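Local coordinates for 2-aminomuconate 6-semialdehyde dehydrogenase (Burkholderia cenocepacia, PDB 4U3W), which probably oxidises 2-aminomuconate 6-semialdehyde to 2-aminomuconate with NAD+ as electron acceptor, as a member of the aldehyde dehydrogenase family, at residues 305-310 / 407-413; 348-354 / 385-390. All coordinates share one frame; numbering follows the deposited sequence.

Contact 1: residues 305-310 / 407-413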
loop_
_atom_site.group_PDB
_atom_site.type_symbol
_atom_site.label_atom_id
_atom_site.label_comp_id
_atom_site.label_asym_id
_atom_site.label_seq_id
_atom_site.Cartn_x
_atom_site.Cartn_y
_atom_site.Cartn_z
ATOM N N VAL A 305 17.159 12.473 -26.848
ATOM C CA VAL A 305 16.426 11.784 -25.774
ATOM C C VAL A 305 15.209 12.619 -25.542
ATOM O O VAL A 305 15.316 13.845 -25.601
ATOM C CB VAL A 305 17.241 11.650 -24.517
ATOM C CG1 VAL A 305 16.506 10.728 -23.529
ATOM C CG2 VAL A 305 18.588 11.062 -24.845
ATOM N N CYS A 306 14.056 12.005 -25.295
ATOM C CA CYS A 306 12.835 12.803 -25.107
ATOM C C CYS A 306 12.976 13.737 -23.908
ATOM O O CYS A 306 12.304 14.778 -23.811
ATOM C CB CYS A 306 11.605 11.890 -24.925
ATOM S SG CYS A 306 11.631 10.796 -23.477
ATOM N N LEU A 307 13.858 13.327 -23.001
ATOM C CA LEU A 307 14.089 14.019 -21.729
ATOM C C LEU A 307 15.113 15.166 -21.780
ATOM O O LEU A 307 15.361 15.852 -20.742
ATOM C CB LEU A 307 14.541 13.005 -20.708
ATOM C CG LEU A 307 13.588 11.823 -20.440
ATOM C CD1 LEU A 307 14.318 10.736 -19.667
ATOM C CD2 LEU A 307 12.324 12.314 -19.687
ATOM N N CYS A 308 15.725 15.368 -22.943
ATOM C CA CYS A 308 16.784 16.403 -23.027
ATOM C C CYS A 308 16.263 17.797 -22.774
ATOM O O CYS A 308 15.092 18.087 -23.003
ATOM C CB CYS A 308 17.512 16.377 -24.398
ATOM S SG CYS A 308 18.707 15.026 -24.438
ATOM N N SER A 309 17.148 18.650 -22.246
ATOM C CA SER A 309 16.814 20.018 -21.960
ATOM C C SER A 309 17.131 20.884 -23.179
ATOM O O SER A 309 18.294 21.192 -23.425
ATOM C CB SER A 309 17.610 20.531 -20.727
ATOM O OG SER A 309 19.012 20.464 -20.994
ATOM N N GLU A 310 16.103 21.317 -23.917
ATOM C CA GLU A 310 16.329 22.217 -25.034
ATOM C C GLU A 310 16.085 23.673 -24.642
ATOM O O GLU A 310 16.459 24.554 -25.404
ATOM C CB GLU A 310 15.443 21.808 -26.255
ATOM C CG GLU A 310 15.938 20.475 -26.822
ATOM C CD GLU A 310 15.261 20.062 -28.176
ATOM O OE1 GLU A 310 14.303 20.739 -28.622
ATOM O OE2 GLU A 310 15.722 19.076 -28.778
ATOM N N GLU A 407 9.173 24.457 -30.034
ATOM C CA GLU A 407 8.996 23.194 -30.760
ATOM C C GLU A 407 10.132 22.201 -30.483
ATOM O O GLU A 407 11.316 22.565 -30.412
ATOM C CB GLU A 407 8.866 23.469 -32.249
ATOM C CG GLU A 407 7.632 24.308 -32.570
ATOM C CD GLU A 407 7.587 24.855 -34.006
ATOM O OE1 GLU A 407 8.323 24.358 -34.891
ATOM O OE2 GLU A 407 6.769 25.778 -34.242
ATOM N N GLU A 408 9.772 20.936 -30.285
ATOM C CA GLU A 408 10.794 19.927 -29.973
ATOM C C GLU A 408 11.698 19.795 -31.207
ATOM O O GLU A 408 11.192 19.565 -32.294
ATOM C CB GLU A 408 10.118 18.581 -29.610
ATOM C CG GLU A 408 11.082 17.413 -29.396
ATOM C CD GLU A 408 10.358 16.132 -29.009
ATOM O OE1 GLU A 408 9.492 15.680 -29.796
ATOM O OE2 GLU A 408 10.675 15.578 -27.930
ATOM N N ILE A 409 13.008 19.919 -31.051
ATOM C CA ILE A 409 13.951 19.765 -32.181
ATOM C C ILE A 409 14.576 18.360 -32.229
ATOM O O ILE A 409 14.750 17.791 -33.312
ATOM C CB ILE A 409 15.060 20.827 -32.117
ATOM C CG1 ILE A 409 14.439 22.207 -32.241
ATOM C CG2 ILE A 409 16.061 20.616 -33.217
ATOM C CD1 ILE A 409 15.448 23.414 -31.913
ATOM N N PHE A 410 14.880 17.798 -31.047
ATOM C CA PHE A 410 15.408 16.433 -30.912
ATOM C C PHE A 410 16.803 16.324 -31.548
ATOM O O PHE A 410 17.139 15.324 -32.216
ATOM C CB PHE A 410 14.416 15.395 -31.516
ATOM C CG PHE A 410 14.288 14.122 -30.690
ATOM C CD1 PHE A 410 13.511 14.109 -29.522
ATOM C CD2 PHE A 410 14.925 12.935 -31.078
ATOM C CE1 PHE A 410 13.396 12.920 -28.715
ATOM C CE2 PHE A 410 14.792 11.716 -30.311
ATOM C CZ PHE A 410 14.039 11.721 -29.110
ATOM N N GLY A 411 17.598 17.379 -31.338
ATOM C CA GLY A 411 19.006 17.469 -31.702
ATOM C C GLY A 411 19.834 18.033 -30.526
ATOM O O GLY A 411 19.260 18.292 -29.452
ATOM N N PRO A 412 21.165 18.179 -30.716
ATOM C CA PRO A 412 22.115 18.607 -29.674
ATOM C C PRO A 412 22.152 20.113 -29.583
ATOM O O PRO A 412 23.063 20.769 -30.080
ATOM C CB PRO A 412 23.472 18.055 -30.155
ATOM C CG PRO A 412 23.321 18.111 -31.726
ATOM C CD PRO A 412 21.846 17.755 -31.965
ATOM N N VAL A 413 21.134 20.651 -28.927
ATOM C CA VAL A 413 20.971 22.088 -28.868
ATOM C C VAL A 413 20.232 22.467 -27.582
ATOM O O VAL A 413 19.418 21.697 -27.047
ATOM C CB VAL A 413 20.220 22.600 -30.129
ATOM C CG1 VAL A 413 18.762 22.068 -30.176
ATOM C CG2 VAL A 413 20.268 24.102 -30.220
HETATM O O HOH W 1 12.796 16.383 -26.258
#
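Glu310 carries the polar half of this contact, its carboxylate gripping two successive backbone amides of the facing loop. Ile409 N donates to OE1 of Glu310 at 2.9 Å in a nearly straight bond (168°), while Phe410 N reaches OE2 of Glu310 at 2.7 Å along a more bent path (140°). Both oxygens use their syn lone pairs, a fork that fixes the rotation of the carboxylate. CG of Glu310 lies anti to the carbonyl carbon (chi1 -69°), and the chain, extended from there, carries its end across to the loop. Lys276, from outside both segments, pairs with OE1 of Glu310 and also donates to Glu407 O, so its positive charge and the two amides probably favour the ionised carboxylate.

The loop 408-413 spells EIFGPV, the family's Glu-x-Phe-Gly-Pro motif, which in relatives helps hold the nicotinamide ribose. Cys306 sits at the position of the family's nucleophilic cysteine, by inference the same here. The two motifs therefore approach each other at what is probably the active site.

The Phe410 ring makes van der Waals contact with the Val305-Cys306 peptide. Its CE1 lies 3.6 Å from Cys306 N and 3.7 Å from Val305 C, and Val305 N sits over one ring face, displaced toward the rim. The apolar side-chain pair, Cys306 CB with Phe410 CE1, is looser at 4.3 Å.

Water supplies the third link. One molecule bridges the carbonyl O of Cys306, 3.0 Å away, and OE2 of Glu408, at 2.8 Å. That Glu408 oxygen also accepts from Gly275 N, and the Cys306 carbonyl from Asn277 ND2.

Contact 2: residues 348-354 / 385-390; sequences LISRGHR and DDGAFV
The backbones come closest where Arg351, in the first turn of helix 351-366, passes Ala388 with their CA atoms 4.9 Å apart, and nearby Leu348 N donates to Ala388 O at 2.9 Å. CB of Ala388 fits against the start of the helix, touching the carbonyl oxygens of Ser350 and Leu348.

Two arginines then hold the loop by its carbonyls. NH1 of Arg351 serves two of them at once, Gly387 O at 2.8 Å and Asp385 O at 2.9 Å; both oxygens lie at the guanidinium edge, somewhat tilted from its plane. The Arg351 chain bends at chi3 (82°), which turns its tip onto this pair of acceptors. The Arg354 chain, with CG anti to N, runs along Val390 and then bends at chi3 (89°), bringing NH2 to Phe389 O at 3.0 Å; that oxygen lies in the guanidinium plane, while Gly387 O lies over one face of the same group. CZ of Arg354 stands 3.9 Å above the Arg351 guanidinium plane, displaced toward its rim. Like charges are thus close together, and the surrounding carbonyls probably offset the cost. Water extends the network: one molecule joins Arg354 NH1 to Asp385 O, and another accepts from Phe389 N and, weakly, from Arg354 NH2.

Beyond the polar groups, Val390 occurs in two conformations; in one of them its CG1 lies 3.5 Å from Arg354 CD and its CG2 lies 3.8 Å from Leu348 CD1, the Leu348 and Val390 side chains crossing at about a right angle.

Ser350 is the N-cap of the helix, its OG accepting from His353 N. The arrangement is that of a capped helix start within the catalytic domain of the aldehyde dehydrogenase fold, tied to the loop that leads into strand 393-396 of its sheet.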
loop_
_atom_site.group_PDB
_atom_site.type_symbol
_atom_site.label_atom_id
_atom_site.label_comp_id
_atom_site.label_asym_id
_atom_site.label_seq_id
_atom_site.Cartn_x
_atom_site.Cartn_y
_atom_site.Cartn_z
ATOM N N LEU A 348 23.581 12.154 -35.553
ATOM C CA LEU A 348 22.110 11.918 -35.543
ATOM C C LEU A 348 21.772 10.624 -36.241
ATOM O O LEU A 348 22.616 9.986 -36.930
ATOM C CB LEU A 348 21.360 13.066 -36.206
ATOM C CG LEU A 348 21.692 14.411 -35.542
ATOM C CD1 LEU A 348 20.982 15.573 -36.298
ATOM C CD2 LEU A 348 21.394 14.460 -34.072
ATOM N N ILE A 349 20.517 10.194 -36.047
ATOM C CA ILE A 349 20.121 8.877 -36.468
ATOM C C ILE A 349 20.155 8.703 -37.981
ATOM O O ILE A 349 20.341 7.582 -38.448
ATOM C CB ILE A 349 18.674 8.522 -35.941
ATOM C CG1 ILE A 349 18.370 7.049 -36.136
ATOM C CG2 ILE A 349 17.600 9.460 -36.548
ATOM C CD1 ILE A 349 19.332 6.156 -35.317
ATOM N N SER A 350 19.954 9.782 -38.730
ATOM C CA SER A 350 19.740 9.630 -40.190
ATOM C C SER A 350 19.964 10.958 -40.875
ATOM O O SER A 350 19.877 11.999 -40.230
ATOM C CB SER A 350 18.306 9.148 -40.521
ATOM O OG SER A 350 17.426 10.254 -40.333
ATOM N N ARG A 351 20.226 10.945 -42.176
ATOM C CA ARG A 351 20.423 12.228 -42.842
ATOM C C ARG A 351 19.123 13.022 -42.958
ATOM O O ARG A 351 19.146 14.248 -42.936
ATOM C CB ARG A 351 21.072 12.061 -44.232
ATOM C CG ARG A 351 22.595 11.948 -44.062
ATOM C CD ARG A 351 23.340 11.646 -45.343
ATOM N NE ARG A 351 23.560 12.852 -46.140
ATOM C CZ ARG A 351 24.662 13.604 -46.120
ATOM N NH1 ARG A 351 25.685 13.303 -45.330
ATOM N NH2 ARG A 351 24.758 14.663 -46.929
ATOM N N GLY A 352 18.003 12.315 -43.059
ATOM C CA GLY A 352 16.687 12.939 -42.980
ATOM C C GLY A 352 16.466 13.654 -41.645
ATOM O O GLY A 352 15.964 14.793 -41.589
ATOM N N HIS A 353 16.823 13.008 -40.543
ATOM C CA HIS A 353 16.660 13.715 -39.282
ATOM C C HIS A 353 17.601 14.902 -39.203
ATOM O O HIS A 353 17.246 15.971 -38.702
ATOM C CB HIS A 353 16.880 12.780 -38.066
ATOM C CG HIS A 353 16.609 13.451 -36.755
ATOM N ND1 HIS A 353 15.399 14.049 -36.463
ATOM C CD2 HIS A 353 17.373 13.586 -35.637
ATOM C CE1 HIS A 353 15.445 14.565 -35.246
ATOM N NE2 HIS A 353 16.626 14.287 -34.720
ATOM N N ARG A 354 18.826 14.723 -39.666
ATOM C CA ARG A 354 19.716 15.843 -39.697
ATOM C C ARG A 354 19.158 17.018 -40.521
ATOM O O ARG A 354 19.316 18.183 -40.146
ATOM C CB ARG A 354 21.056 15.428 -40.255
ATOM C CG ARG A 354 21.905 16.612 -40.361
ATOM C CD ARG A 354 23.281 16.282 -40.660
ATOM N NE ARG A 354 23.495 16.207 -42.087
ATOM C CZ ARG A 354 24.710 16.066 -42.586
ATOM N NH1 ARG A 354 24.845 15.994 -43.904
ATOM N NH2 ARG A 354 25.792 16.000 -41.737
ATOM N N ASP A 385 31.568 12.216 -43.683
ATOM C CA ASP A 385 30.743 13.284 -44.188
ATOM C C ASP A 385 29.500 12.720 -44.852
ATOM O O ASP A 385 28.613 13.485 -45.183
ATOM C CB ASP A 385 31.486 14.184 -45.220
ATOM C CG ASP A 385 32.544 15.060 -44.579
ATOM O OD1 ASP A 385 32.389 15.390 -43.391
ATOM O OD2 ASP A 385 33.512 15.460 -45.283
ATOM N N ASP A 386 29.489 11.422 -45.157
ATOM C CA ASP A 386 28.308 10.797 -45.765
ATOM C C ASP A 386 27.309 10.341 -44.689
ATOM O O ASP A 386 26.207 9.855 -45.020
ATOM C CB ASP A 386 28.695 9.609 -46.625
ATOM C CG ASP A 386 29.539 10.043 -47.845
ATOM O OD1 ASP A 386 29.490 11.239 -48.211
ATOM O OD2 ASP A 386 30.212 9.181 -48.425
ATOM N N GLY A 387 27.707 10.498 -43.441
ATOM C CA GLY A 387 26.851 10.230 -42.281
ATOM C C GLY A 387 26.018 11.449 -41.883
ATOM O O GLY A 387 25.712 12.343 -42.722
ATOM N N ALA A 388 25.626 11.497 -40.609
ATOM C CA ALA A 388 24.589 12.451 -40.211
ATOM C C ALA A 388 25.021 13.268 -39.041
ATOM O O ALA A 388 24.232 13.480 -38.106
ATOM C CB ALA A 388 23.243 11.701 -39.878
ATOM N N PHE A 389 26.277 13.738 -39.056
ATOM C CA PHE A 389 26.793 14.484 -37.896
ATOM C C PHE A 389 26.364 15.940 -37.844
ATOM O O PHE A 389 26.291 16.612 -38.872
ATOM C CB PHE A 389 28.340 14.458 -37.858
ATOM C CG PHE A 389 28.915 13.103 -37.582
ATOM C CD1 PHE A 389 29.140 12.694 -36.266
ATOM C CD2 PHE A 389 29.197 12.228 -38.631
ATOM C CE1 PHE A 389 29.695 11.462 -35.979
ATOM C CE2 PHE A 389 29.733 10.963 -38.362
ATOM C CZ PHE A 389 29.973 10.576 -37.021
ATOM N N VAL A 390 26.115 16.429 -36.634
ATOM C CA VAL A 390 25.992 17.880 -36.440
ATOM C C VAL A 390 26.651 18.250 -35.140
ATOM O O VAL A 390 26.844 17.404 -34.256
ATOM C CB VAL A 390 24.540 18.403 -36.398
ATOM C CG1 VAL A 390 23.775 18.061 -37.695
ATOM C CG2 VAL A 390 23.817 17.834 -35.193
HETATM O O HOH W 2 28.169 13.972 -41.515
HETATM O O HOH W 3 27.833 16.268 -44.321
#

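Contact 2 is nested along the chain inside the loop closed by contact 1, and their centres lie 16 Å apart. They meet directly: His353 NE2, on the helix of contact 2, is 2.8 Å from Phe410 O, a probable hydrogen bond to the EIFGP loop of contact 1. Beside it, CG of Pro412 packs 3.5 Å from CG2 of Val390 in one of its conformations, and CD of Pro412 lies 3.9 Å from CD2 of Leu348. Contact 1 carries the likely active-site elements, whereas contact 2 lies farther out, where the side chain of Ser350 is about 5 Å from a bound magnesium ion. The helix start of 348-354 thus backs the presumed cofactor loop.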